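Local coordinates for alcohol dehydrogenase (Escherichia coli, PDB 5VM2) that is an oxidoreductase of unknown substrate specificity involved in membrane biogenesis, and probably oxidises alcohols with NAD or NADP as acceptor, at the zinc ion site and the magnesium ion site. Sequence-based numbering; all coordinates share one arbitrary frame.

Contact 1: the zinc ion site. Residues 94-98, 101, 109-111. With ZN (zinc ion), chain B.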
loop_
_atom_site.group_PDB
_atom_site.type_symbol
_atom_site.label_atom_id
_atom_site.label_comp_id
_atom_site.label_asym_id
_atom_site.label_seq_id
_atom_site.Cartn_x
_atom_site.Cartn_y
_atom_site.Cartn_z
ATOM N N PRO A 94 -9.733 3.790 -12.932
ATOM C CA PRO A 94 -11.015 3.102 -13.073
ATOM C C PRO A 94 -11.701 3.496 -14.374
ATOM O O PRO A 94 -11.261 4.391 -15.096
ATOM C CB PRO A 94 -11.794 3.607 -11.860
ATOM C CG PRO A 94 -11.339 5.036 -11.750
ATOM C CD PRO A 94 -9.878 5.051 -12.188
ATOM N N CYS A 95 -12.820 2.818 -14.653
ATOM C CA CYS A 95 -13.489 3.023 -15.932
ATOM C C CYS A 95 -14.232 4.354 -15.984
ATOM O O CYS A 95 -14.367 4.933 -17.067
ATOM C CB CYS A 95 -14.433 1.851 -16.239
ATOM S SG CYS A 95 -16.132 1.917 -15.575
ATOM N N GLY A 96 -14.697 4.865 -14.841
ATOM C CA GLY A 96 -15.351 6.156 -14.781
ATOM C C GLY A 96 -16.829 6.177 -15.129
ATOM O O GLY A 96 -17.459 7.237 -15.006
ATOM N N HIS A 97 -17.416 5.054 -15.552
ATOM C CA HIS A 97 -18.810 5.053 -15.976
ATOM C C HIS A 97 -19.662 3.936 -15.383
ATOM O O HIS A 97 -20.879 3.943 -15.605
ATOM C CB HIS A 97 -18.907 4.980 -17.510
ATOM C CG HIS A 97 -18.284 3.752 -18.099
ATOM N ND1 HIS A 97 -18.892 2.514 -18.057
ATOM C CD2 HIS A 97 -17.109 3.571 -18.748
ATOM C CE1 HIS A 97 -18.117 1.625 -18.651
ATOM N NE2 HIS A 97 -17.029 2.241 -19.080
ATOM N N CYS A 98 -19.081 2.985 -14.656
ATOM C CA CYS A 98 -19.881 1.913 -14.086
ATOM C C CYS A 98 -20.584 2.391 -12.814
ATOM O O CYS A 98 -20.342 3.493 -12.312
ATOM C CB CYS A 98 -19.013 0.688 -13.794
ATOM S SG CYS A 98 -17.930 0.840 -12.359
ATOM N N CYS A 101 -18.032 3.344 -9.990
ATOM C CA CYS A 101 -17.366 4.623 -10.215
ATOM C C CYS A 101 -18.324 5.778 -9.972
ATOM O O CYS A 101 -17.984 6.751 -9.292
ATOM C CB CYS A 101 -16.807 4.688 -11.636
ATOM S SG CYS A 101 -15.387 3.631 -11.906
ATOM N N CYS A 109 -14.094 -0.762 -8.985
ATOM C CA CYS A 109 -14.511 -0.821 -10.378
ATOM C C CYS A 109 -14.073 -2.144 -11.003
ATOM O O CYS A 109 -12.894 -2.515 -10.896
ATOM C CB CYS A 109 -13.911 0.350 -11.161
ATOM S SG CYS A 109 -14.118 0.279 -12.970
ATOM N N PRO A 110 -14.978 -2.878 -11.657
ATOM C CA PRO A 110 -14.593 -4.168 -12.250
ATOM C C PRO A 110 -13.653 -4.043 -13.436
ATOM O O PRO A 110 -13.059 -5.052 -13.836
ATOM C CB PRO A 110 -15.935 -4.774 -12.671
ATOM C CG PRO A 110 -16.813 -3.591 -12.914
ATOM C CD PRO A 110 -16.390 -2.548 -11.908
ATOM N N ASP A 111 -13.500 -2.851 -14.010
ATOM C CA ASP A 111 -12.601 -2.630 -15.134
ATOM C C ASP A 111 -11.484 -1.653 -14.776
ATOM O O ASP A 111 -11.043 -0.876 -15.623
ATOM C CB ASP A 111 -13.371 -2.125 -16.353
ATOM C CG ASP A 111 -14.298 -3.176 -16.936
ATOM O OD1 ASP A 111 -13.836 -4.308 -17.188
ATOM O OD2 ASP A 111 -15.486 -2.867 -17.148
HETATM ZN ZN ZN B . -15.923 1.678 -13.223
#
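Four cysteine thiolates enclose the zinc ion in a nearly regular tetrahedron, the structural zinc site of the zinc-containing alcohol dehydrogenases. Cys98 SG and Cys109 SG each lie 2.3 Å from ZN, and the sulfurs of Cys95 and Cys101 bind at closely similar lengths. The widest angle at the metal, 119°, opens between Cys95 SG and Cys101 SG. Three of the ligands come from one short stretch of chain and reach inward by different torsions. In Cys95 and Cys98 the sulfur occupies the crowded position between the backbone N and the carbonyl carbon, whereas in Cys101 it stands anti to the carbonyl carbon (chi1 -71°). Cys109 arrives from the opposite flank, its SG anti to its own backbone N (chi1 171°).

A second shell of backbone amides points at the sulfurs. Cys95 N donates to Cys109 SG across 3.3 Å in a fairly straight bond, which ties the two halves of the site together. Gly96 N reaches Cys101 SG at 3.3 Å, and Gly96 itself turns with a positive phi. Within the knuckle, His97 N donates to Cys95 SG at 3.4 Å; Cys101 N, from the helix that follows, donates back to Cys98 SG at 3.4 Å, and both bonds run nearly straight. A weaker bond joins Asp111 N to Cys109 SG. Each thiolate thus receives at least one N-H, which would be expected to spread its negative charge and fix its direction. The imidazole of His97 adds a flat surface, with Cys95 SG seated over the ring centre, 3.5 Å above its plane.

Cys95 and Cys98 form a CxxC knuckle in the loop after strand 92-93. Cys101 belongs to the short helix 99-102, and Cys109 follows the 3-10 helix 106-108, so the metal pins together a lobe with little regular secondary structure.

Contact 2: the magnesium ion site. Residues 42, 65-66, 152-153, 293, 340. With MG (magnesium ion), chain C.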
loop_
_atom_site.group_PDB
_atom_site.type_symbol
_atom_site.label_atom_id
_atom_site.label_comp_id
_atom_site.label_asym_id
_atom_site.label_seq_id
_atom_site.Cartn_x
_atom_site.Cartn_y
_atom_site.Cartn_z
ATOM N N ASP A 42 3.976 -7.058 -5.072
ATOM C CA ASP A 42 5.074 -7.183 -6.028
ATOM C C ASP A 42 5.925 -8.403 -5.708
ATOM O O ASP A 42 6.319 -9.159 -6.612
ATOM C CB ASP A 42 5.927 -5.910 -6.019
ATOM C CG ASP A 42 5.082 -4.638 -5.939
ATOM O OD1 ASP A 42 5.172 -3.897 -4.924
ATOM O OD2 ASP A 42 4.316 -4.383 -6.899
ATOM N N HIS A 65 4.082 -0.946 -8.686
ATOM C CA HIS A 65 2.930 -0.054 -8.781
ATOM C C HIS A 65 3.047 1.211 -7.943
ATOM O O HIS A 65 2.367 2.192 -8.259
ATOM C CB HIS A 65 1.640 -0.795 -8.400
ATOM C CG HIS A 65 1.575 -1.224 -6.966
ATOM N ND1 HIS A 65 2.056 -2.440 -6.529
ATOM C CD2 HIS A 65 1.062 -0.609 -5.874
ATOM C CE1 HIS A 65 1.852 -2.551 -5.229
ATOM N NE2 HIS A 65 1.249 -1.454 -4.806
ATOM N N GLU A 66 3.874 1.237 -6.900
ATOM C CA GLU A 66 4.132 2.449 -6.132
ATOM C C GLU A 66 5.319 3.169 -6.760
ATOM O O GLU A 66 6.423 2.620 -6.798
ATOM C CB GLU A 66 4.423 2.108 -4.669
ATOM C CG GLU A 66 3.813 0.794 -4.197
ATOM C CD GLU A 66 4.217 0.422 -2.775
ATOM O OE1 GLU A 66 3.381 -0.147 -2.044
ATOM O OE2 GLU A 66 5.373 0.688 -2.380
ATOM N N GLU A 152 1.422 5.793 -1.944
ATOM C CA GLU A 152 0.524 4.695 -2.300
ATOM C C GLU A 152 0.227 3.770 -1.124
ATOM O O GLU A 152 -0.958 3.576 -0.801
ATOM C CB GLU A 152 1.087 3.942 -3.512
ATOM C CG GLU A 152 0.053 3.125 -4.275
ATOM C CD GLU A 152 -0.144 1.732 -3.703
ATOM O OE1 GLU A 152 0.585 1.363 -2.755
ATOM O OE2 GLU A 152 -1.027 1.003 -4.205
ATOM N N PRO A 153 1.215 3.167 -0.449
ATOM C CA PRO A 153 0.863 2.355 0.723
ATOM C C PRO A 153 0.294 3.182 1.862
ATOM O O PRO A 153 -0.566 2.687 2.601
ATOM C CB PRO A 153 2.189 1.684 1.112
ATOM C CG PRO A 153 3.251 2.591 0.555
ATOM C CD PRO A 153 2.666 3.118 -0.724
ATOM N N TYR A 293 -7.738 2.049 -2.350
ATOM C CA TYR A 293 -8.042 3.412 -1.928
ATOM C C TYR A 293 -8.957 4.047 -2.961
ATOM O O TYR A 293 -8.932 3.679 -4.138
ATOM C CB TYR A 293 -6.761 4.250 -1.783
ATOM C CG TYR A 293 -5.706 3.751 -2.727
ATOM C CD1 TYR A 293 -5.791 4.019 -4.087
ATOM C CD2 TYR A 293 -4.664 2.951 -2.279
ATOM C CE1 TYR A 293 -4.855 3.534 -4.966
ATOM C CE2 TYR A 293 -3.725 2.460 -3.151
ATOM C CZ TYR A 293 -3.827 2.755 -4.493
ATOM O OH TYR A 293 -2.896 2.263 -5.371
ATOM N N LYS A 340 10.243 -1.346 4.827
ATOM C CA LYS A 340 9.877 -0.946 3.474
ATOM C C LYS A 340 11.147 -0.813 2.649
ATOM O O LYS A 340 12.058 -0.069 3.023
ATOM C CB LYS A 340 9.099 0.372 3.472
ATOM C CG LYS A 340 8.529 0.749 2.109
ATOM C CD LYS A 340 7.583 -0.319 1.586
ATOM C CE LYS A 340 6.659 0.243 0.522
ATOM N NZ LYS A 340 5.940 -0.831 -0.218
HETATM MG MG MG C . 1.237 -0.550 -2.633
HETATM O O HOH W 1 0.343 -1.365 -1.157
#
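His65, Glu66 and Glu152 converge on the magnesium ion from separate directions, and a water completes a roughly tetrahedral set of observed ligands. His65 points the tip of its imidazole at the metal, NE2 to MG 2.4 Å, with CG in the crowded position between its backbone N and carbonyl carbon (chi1 66°). The neighbouring Glu66 extends beyond CG and passes over one face of that ring, its CG 3.3 Å above the plane and shifted toward the rim, before OE1 binds MG at 2.3 Å. Glu152 approaches at the ring edge instead: its CG is anti to the backbone N, the chain bends at chi2 (-86°), and the carboxylate CD lies in the imidazole plane. Its OE1 makes a 2.0 Å bond to MG.

The second carboxylate oxygens are held from outside. Lys340 NZ forms a salt bridge of 2.7 Å with Glu66 OE2 on its syn side, while Tyr293 OH meets the anti lone pair of Glu152 OE2 at 2.5 Å. These partners would probably hold the carboxylate rotations and may temper their charge. Behind the histidine, ND1 makes a weak bond to Asp42 OD2.

This is the catalytic metal site of the family, which normally holds zinc; the modelled magnesium may derive from purification or crystallisation. Oxidation of Cys39 to S-hydroxycysteine may explain why no cysteine ligand appears. Water 1 O, 1.9 Å from MG, marks a position where a substrate oxygen could bind.

The C-alpha centres of contact 1 and contact 2 lie about 20 Å apart within one chain, and the two share no residue. Contact 1 is built from a compact stretch of sequence, whereas contact 2 gathers residues from distant parts of it, including helices 41-48 and 145-163 and strand 340-344. This division matches the roles of the two metals in the family: the first stabilises a local lobe, the second is placed for chemistry between the catalytic and nucleotide-binding regions. The protein ligands seen at both metals come from the one chain, though the structure alone does not show the oligomeric state.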